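PDB 4QK0: GH127 beta-L-arabinofuranoside from Geobacillus stearothermophilus, which probably hydrolyses terminal beta-L-arabinofuranosides, releasing L-arabinose, as a glycoside hydrolase of family GH127. Local coordinates for residues 296-308 / 357-369. Residues are numbered along the deposited sequence; the frame is centred on the assembly and turned at random.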
loop_
_atom_site.group_PDB
_atom_site.type_symbol
_atom_site.label_atom_id
_atom_site.label_comp_id
_atom_site.label_asym_id
_atom_site.label_seq_id
_atom_site.Cartn_x
_atom_site.Cartn_y
_atom_site.Cartn_z
ATOM N N TRP A 296 10.226 24.375 -4.898
ATOM C CA TRP A 296 8.859 24.710 -5.179
ATOM C C TRP A 296 8.338 23.995 -6.393
ATOM O O TRP A 296 7.217 23.485 -6.402
ATOM C CB TRP A 296 8.711 26.211 -5.435
ATOM C CG TRP A 296 7.364 26.558 -5.914
ATOM C CD1 TRP A 296 6.973 26.758 -7.173
ATOM C CD2 TRP A 296 6.211 26.690 -5.107
ATOM N NE1 TRP A 296 5.639 27.019 -7.217
ATOM C CE2 TRP A 296 5.153 26.990 -5.952
ATOM C CE3 TRP A 296 5.995 26.625 -3.742
ATOM C CZ2 TRP A 296 3.898 27.229 -5.502
ATOM C CZ3 TRP A 296 4.764 26.822 -3.272
ATOM C CH2 TRP A 296 3.693 27.118 -4.154
ATOM N N GLU A 297 9.078 24.071 -7.467
ATOM C CA GLU A 297 8.693 23.390 -8.692
ATOM C C GLU A 297 8.609 21.876 -8.471
ATOM O O GLU A 297 7.699 21.244 -8.966
ATOM C CB GLU A 297 9.702 23.689 -9.810
ATOM C CG GLU A 297 9.638 25.166 -10.259
ATOM C CD GLU A 297 8.349 25.527 -11.015
ATOM O OE1 GLU A 297 8.127 24.938 -12.108
ATOM O OE2 GLU A 297 7.535 26.374 -10.542
ATOM N N ASN A 298 9.556 21.297 -7.727
ATOM C CA ASN A 298 9.515 19.887 -7.515
ATOM C C ASN A 298 8.254 19.493 -6.705
ATOM O O ASN A 298 7.549 18.541 -7.054
ATOM C CB ASN A 298 10.728 19.404 -6.801
ATOM C CG ASN A 298 10.742 17.870 -6.686
ATOM O OD1 ASN A 298 10.693 17.297 -5.595
ATOM N ND2 ASN A 298 10.887 17.206 -7.833
ATOM N N VAL A 299 7.976 20.209 -5.618
ATOM C CA VAL A 299 6.831 19.855 -4.767
ATOM C C VAL A 299 5.533 20.031 -5.555
ATOM O O VAL A 299 4.727 19.117 -5.605
ATOM C CB VAL A 299 6.767 20.708 -3.494
ATOM C CG1 VAL A 299 5.453 20.507 -2.809
ATOM C CG2 VAL A 299 7.875 20.328 -2.579
ATOM N N THR A 300 5.365 21.176 -6.203
ATOM C CA THR A 300 4.071 21.569 -6.683
ATOM C C THR A 300 3.816 21.064 -8.087
ATOM O O THR A 300 2.678 21.039 -8.501
ATOM C CB THR A 300 3.854 23.113 -6.672
ATOM O OG1 THR A 300 4.770 23.752 -7.563
ATOM C CG2 THR A 300 4.030 23.634 -5.316
ATOM N N LYS A 301 4.850 20.730 -8.829
ATOM C CA LYS A 301 4.649 20.160 -10.136
ATOM C C LYS A 301 4.908 18.630 -10.217
ATOM O O LYS A 301 4.729 18.030 -11.272
ATOM C CB LYS A 301 5.509 20.874 -11.151
ATOM C CG LYS A 301 4.988 22.316 -11.273
ATOM C CD LYS A 301 5.051 23.016 -12.631
ATOM C CE LYS A 301 4.468 24.436 -12.509
ATOM N NZ LYS A 301 5.299 25.302 -11.607
ATOM N N ARG A 302 5.415 18.031 -9.152
ATOM C CA ARG A 302 5.686 16.595 -9.191
ATOM C C ARG A 302 5.240 15.840 -7.999
ATOM O O ARG A 302 5.089 14.659 -8.132
ATOM C CB ARG A 302 7.160 16.342 -9.458
ATOM C CG ARG A 302 7.574 17.008 -10.735
ATOM C CD ARG A 302 8.876 16.525 -11.225
ATOM N NE ARG A 302 9.122 16.967 -12.590
ATOM C CZ ARG A 302 10.104 16.480 -13.343
ATOM N NH1 ARG A 302 10.894 15.517 -12.870
ATOM N NH2 ARG A 302 10.278 16.926 -14.578
ATOM N N GLN A 303 5.063 16.477 -6.839
ATOM C CA GLN A 303 4.755 15.722 -5.607
ATOM C C GLN A 303 3.621 16.307 -4.793
ATOM O O GLN A 303 3.630 16.249 -3.583
ATOM C CB GLN A 303 5.969 15.532 -4.743
ATOM C CG GLN A 303 7.090 14.771 -5.450
ATOM C CD GLN A 303 8.146 14.326 -4.454
ATOM O OE1 GLN A 303 7.921 13.439 -3.634
ATOM N NE2 GLN A 303 9.291 15.025 -4.448
HETATM N N MSE A 304 2.618 16.824 -5.471
HETATM C CA MSE A 304 1.491 17.415 -4.831
HETATM C C MSE A 304 0.212 16.859 -5.390
HETATM O O MSE A 304 0.073 16.743 -6.589
HETATM C CB MSE A 304 1.487 18.935 -5.079
HETATM C CG MSE A 304 0.381 19.617 -4.350
HETATM SE SE MSE A 304 0.240 21.572 -4.743
HETATM C CE MSE A 304 -0.347 21.505 -6.559
ATOM N N TYR A 305 -0.760 16.578 -4.503
ATOM C CA TYR A 305 -2.086 16.094 -4.911
ATOM C C TYR A 305 -2.949 17.233 -5.399
ATOM O O TYR A 305 -2.767 18.379 -5.019
ATOM C CB TYR A 305 -2.753 15.387 -3.712
ATOM C CG TYR A 305 -2.118 14.010 -3.355
ATOM C CD1 TYR A 305 -2.496 12.867 -4.029
ATOM C CD2 TYR A 305 -1.194 13.894 -2.362
ATOM C CE1 TYR A 305 -1.946 11.633 -3.726
ATOM C CE2 TYR A 305 -0.631 12.670 -2.061
ATOM C CZ TYR A 305 -1.042 11.518 -2.745
ATOM O OH TYR A 305 -0.433 10.282 -2.455
ATOM N N ILE A 306 -3.986 16.914 -6.135
ATOM C CA ILE A 306 -4.807 17.933 -6.694
ATOM C C ILE A 306 -5.523 18.761 -5.593
ATOM O O ILE A 306 -5.917 19.873 -5.841
ATOM C CB ILE A 306 -5.798 17.361 -7.712
ATOM C CG1 ILE A 306 -6.457 18.470 -8.520
ATOM C CG2 ILE A 306 -6.827 16.486 -7.013
ATOM C CD1 ILE A 306 -7.376 18.000 -9.628
ATOM N N THR A 307 -5.651 18.197 -4.413
ATOM C CA THR A 307 -6.238 18.837 -3.273
ATOM C C THR A 307 -5.283 19.798 -2.523
ATOM O O THR A 307 -5.685 20.426 -1.538
ATOM C CB THR A 307 -6.651 17.765 -2.249
ATOM O OG1 THR A 307 -5.530 16.926 -1.968
ATOM C CG2 THR A 307 -7.775 16.932 -2.799
ATOM N N GLY A 308 -4.033 19.891 -2.956
ATOM C CA GLY A 308 -3.033 20.601 -2.188
ATOM C C GLY A 308 -2.412 19.730 -1.110
ATOM O O GLY A 308 -1.555 20.157 -0.386
ATOM N N ALA A 357 0.151 31.859 -5.254
ATOM C CA ALA A 357 -1.113 32.102 -4.616
ATOM C C ALA A 357 -2.146 31.082 -5.098
ATOM O O ALA A 357 -3.092 30.803 -4.393
ATOM C CB ALA A 357 -1.581 33.543 -4.855
ATOM N N ASP A 358 -1.964 30.568 -6.300
ATOM C CA ASP A 358 -2.820 29.536 -6.874
ATOM C C ASP A 358 -2.746 28.291 -6.017
ATOM O O ASP A 358 -3.793 27.763 -5.625
ATOM C CB ASP A 358 -2.445 29.209 -8.311
ATOM C CG ASP A 358 -2.860 30.310 -9.292
ATOM O OD1 ASP A 358 -3.727 31.208 -8.970
ATOM O OD2 ASP A 358 -2.343 30.247 -10.430
ATOM N N VAL A 359 -1.551 27.924 -5.616
ATOM C CA VAL A 359 -1.346 26.816 -4.691
ATOM C C VAL A 359 -1.894 27.096 -3.310
ATOM O O VAL A 359 -2.543 26.219 -2.680
ATOM C CB VAL A 359 0.115 26.413 -4.636
ATOM C CG1 VAL A 359 0.384 25.374 -3.586
ATOM C CG2 VAL A 359 0.494 25.812 -5.971
HETATM N N MSE A 360 -1.622 28.283 -2.794
HETATM C CA MSE A 360 -2.132 28.664 -1.510
HETATM C C MSE A 360 -3.625 28.438 -1.521
HETATM O O MSE A 360 -4.175 27.903 -0.560
HETATM C CB MSE A 360 -1.819 30.168 -1.305
HETATM C CG MSE A 360 -2.362 30.696 -0.007
HETATM SE SE MSE A 360 -2.075 32.637 0.272
HETATM C CE MSE A 360 -0.262 32.453 0.473
ATOM N N GLU A 361 -4.296 28.917 -2.584
ATOM C CA GLU A 361 -5.746 28.853 -2.666
ATOM C C GLU A 361 -6.205 27.403 -2.772
ATOM O O GLU A 361 -7.158 26.984 -2.099
ATOM C CB GLU A 361 -6.211 29.666 -3.853
ATOM C CG GLU A 361 -7.657 29.503 -4.249
ATOM C CD GLU A 361 -8.035 30.396 -5.406
ATOM O OE1 GLU A 361 -7.641 30.060 -6.558
ATOM O OE2 GLU A 361 -8.767 31.418 -5.182
ATOM N N ARG A 362 -5.525 26.610 -3.611
ATOM C CA ARG A 362 -5.809 25.151 -3.694
ATOM C C ARG A 362 -5.778 24.463 -2.297
ATOM O O ARG A 362 -6.735 23.791 -1.912
ATOM C CB ARG A 362 -4.824 24.509 -4.618
ATOM C CG ARG A 362 -5.062 23.052 -4.929
ATOM C CD ARG A 362 -3.953 22.478 -5.792
ATOM N NE ARG A 362 -3.958 22.978 -7.152
ATOM C CZ ARG A 362 -4.890 22.704 -8.060
ATOM N NH1 ARG A 362 -5.924 21.876 -7.801
ATOM N NH2 ARG A 362 -4.787 23.211 -9.272
ATOM N N ALA A 363 -4.743 24.706 -1.521
ATOM C CA ALA A 363 -4.668 24.131 -0.188
ATOM C C ALA A 363 -5.740 24.636 0.755
ATOM O O ALA A 363 -6.372 23.853 1.511
ATOM C CB ALA A 363 -3.317 24.327 0.430
ATOM N N LEU A 364 -6.027 25.914 0.649
ATOM C CA LEU A 364 -6.996 26.531 1.512
ATOM C C LEU A 364 -8.416 26.051 1.328
ATOM O O LEU A 364 -9.170 25.935 2.326
ATOM C CB LEU A 364 -6.980 28.058 1.338
ATOM C CG LEU A 364 -5.881 28.833 2.074
ATOM C CD1 LEU A 364 -5.975 30.314 1.655
ATOM C CD2 LEU A 364 -6.002 28.742 3.588
ATOM N N TYR A 365 -8.823 25.836 0.092
ATOM C CA TYR A 365 -10.201 25.485 -0.203
ATOM C C TYR A 365 -10.396 23.955 -0.374
ATOM O O TYR A 365 -11.512 23.499 -0.752
ATOM C CB TYR A 365 -10.741 26.238 -1.449
ATOM C CG TYR A 365 -10.947 27.749 -1.240
ATOM C CD1 TYR A 365 -9.896 28.621 -1.379
ATOM C CD2 TYR A 365 -12.162 28.268 -0.829
ATOM C CE1 TYR A 365 -10.055 29.982 -1.179
ATOM C CE2 TYR A 365 -12.345 29.630 -0.627
ATOM C CZ TYR A 365 -11.275 30.489 -0.796
ATOM O OH TYR A 365 -11.365 31.856 -0.596
ATOM N N ASN A 366 -9.355 23.173 -0.105
ATOM C CA ASN A 366 -9.412 21.718 -0.350
ATOM C C ASN A 366 -8.755 20.960 0.740
ATOM O O ASN A 366 -9.387 20.677 1.736
ATOM C CB ASN A 366 -8.838 21.382 -1.706
ATOM C CG ASN A 366 -9.623 22.058 -2.835
ATOM O OD1 ASN A 366 -10.678 21.572 -3.258
ATOM N ND2 ASN A 366 -9.081 23.159 -3.370
ATOM N N GLY A 367 -7.474 20.721 0.668
ATOM C CA GLY A 367 -6.828 19.808 1.607
ATOM C C GLY A 367 -6.501 20.255 3.003
ATOM O O GLY A 367 -5.844 19.497 3.755
ATOM N N THR A 368 -6.836 21.495 3.347
ATOM C CA THR A 368 -6.660 21.952 4.729
ATOM C C THR A 368 -8.012 21.746 5.414
ATOM O O THR A 368 -8.099 21.019 6.369
ATOM C CB THR A 368 -6.263 23.452 4.874
ATOM O OG1 THR A 368 -7.171 24.256 4.104
ATOM C CG2 THR A 368 -4.851 23.682 4.395
ATOM N N ILE A 369 -9.024 22.475 4.968
ATOM C CA ILE A 369 -10.291 22.437 5.600
ATOM C C ILE A 369 -10.962 21.035 5.478
ATOM O O ILE A 369 -11.884 20.739 6.228
ATOM C CB ILE A 369 -11.228 23.555 5.073
ATOM C CG1 ILE A 369 -11.212 23.647 3.602
ATOM C CG2 ILE A 369 -10.808 24.916 5.638
ATOM C CD1 ILE A 369 -12.336 24.510 3.043
#
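Gly308, at the end of the type I turn Tyr305-Gly308, meets Ala363 with their CA atoms 4.4 Å apart, and beside them Gly367 N donates a backbone hydrogen bond of 2.9 Å to Thr307 O. Having no side chain, Gly308 lets the two backbones meet at this distance. Asn366 CB packs against Thr307 O, while Asn366 ND2 turns back to Arg362 O (2.8 Å, N-H...O 162°), which lies in its amide plane and offers a lone pair. The Arg362 chain runs extended past Ile306 O and bends at chi3 (-70°), bringing NH1 to that oxygen at 2.8 Å, on a lone pair in the carbonyl plane; the oxygen is tilted 21° from the guanidinium plane. The methyl CE of selenomethionine Met304 packs on Arg362 CD at 3.8 Å, and Met304 SE touches Val359 CG1. Trp296 and Val359 approach each other from opposite directions: Trp296 CZ2 and CH2, on the benzo ring, meet Val359 obliquely, CH2 lying 3.7 Å from Val359 CB, while Thr300 CG2 covers one face of the indole. Within the GH127 catalytic domain, the contact joins the end of helix 286-302 and its following turn to helix 354-365. Helix 334-350 packs on Trp296, Val359 and Ala363, strand 557-562 meets Ile306 and Arg362 through Val558, and Tyr613 of the second subunit hydrogen-bonds Met304 O.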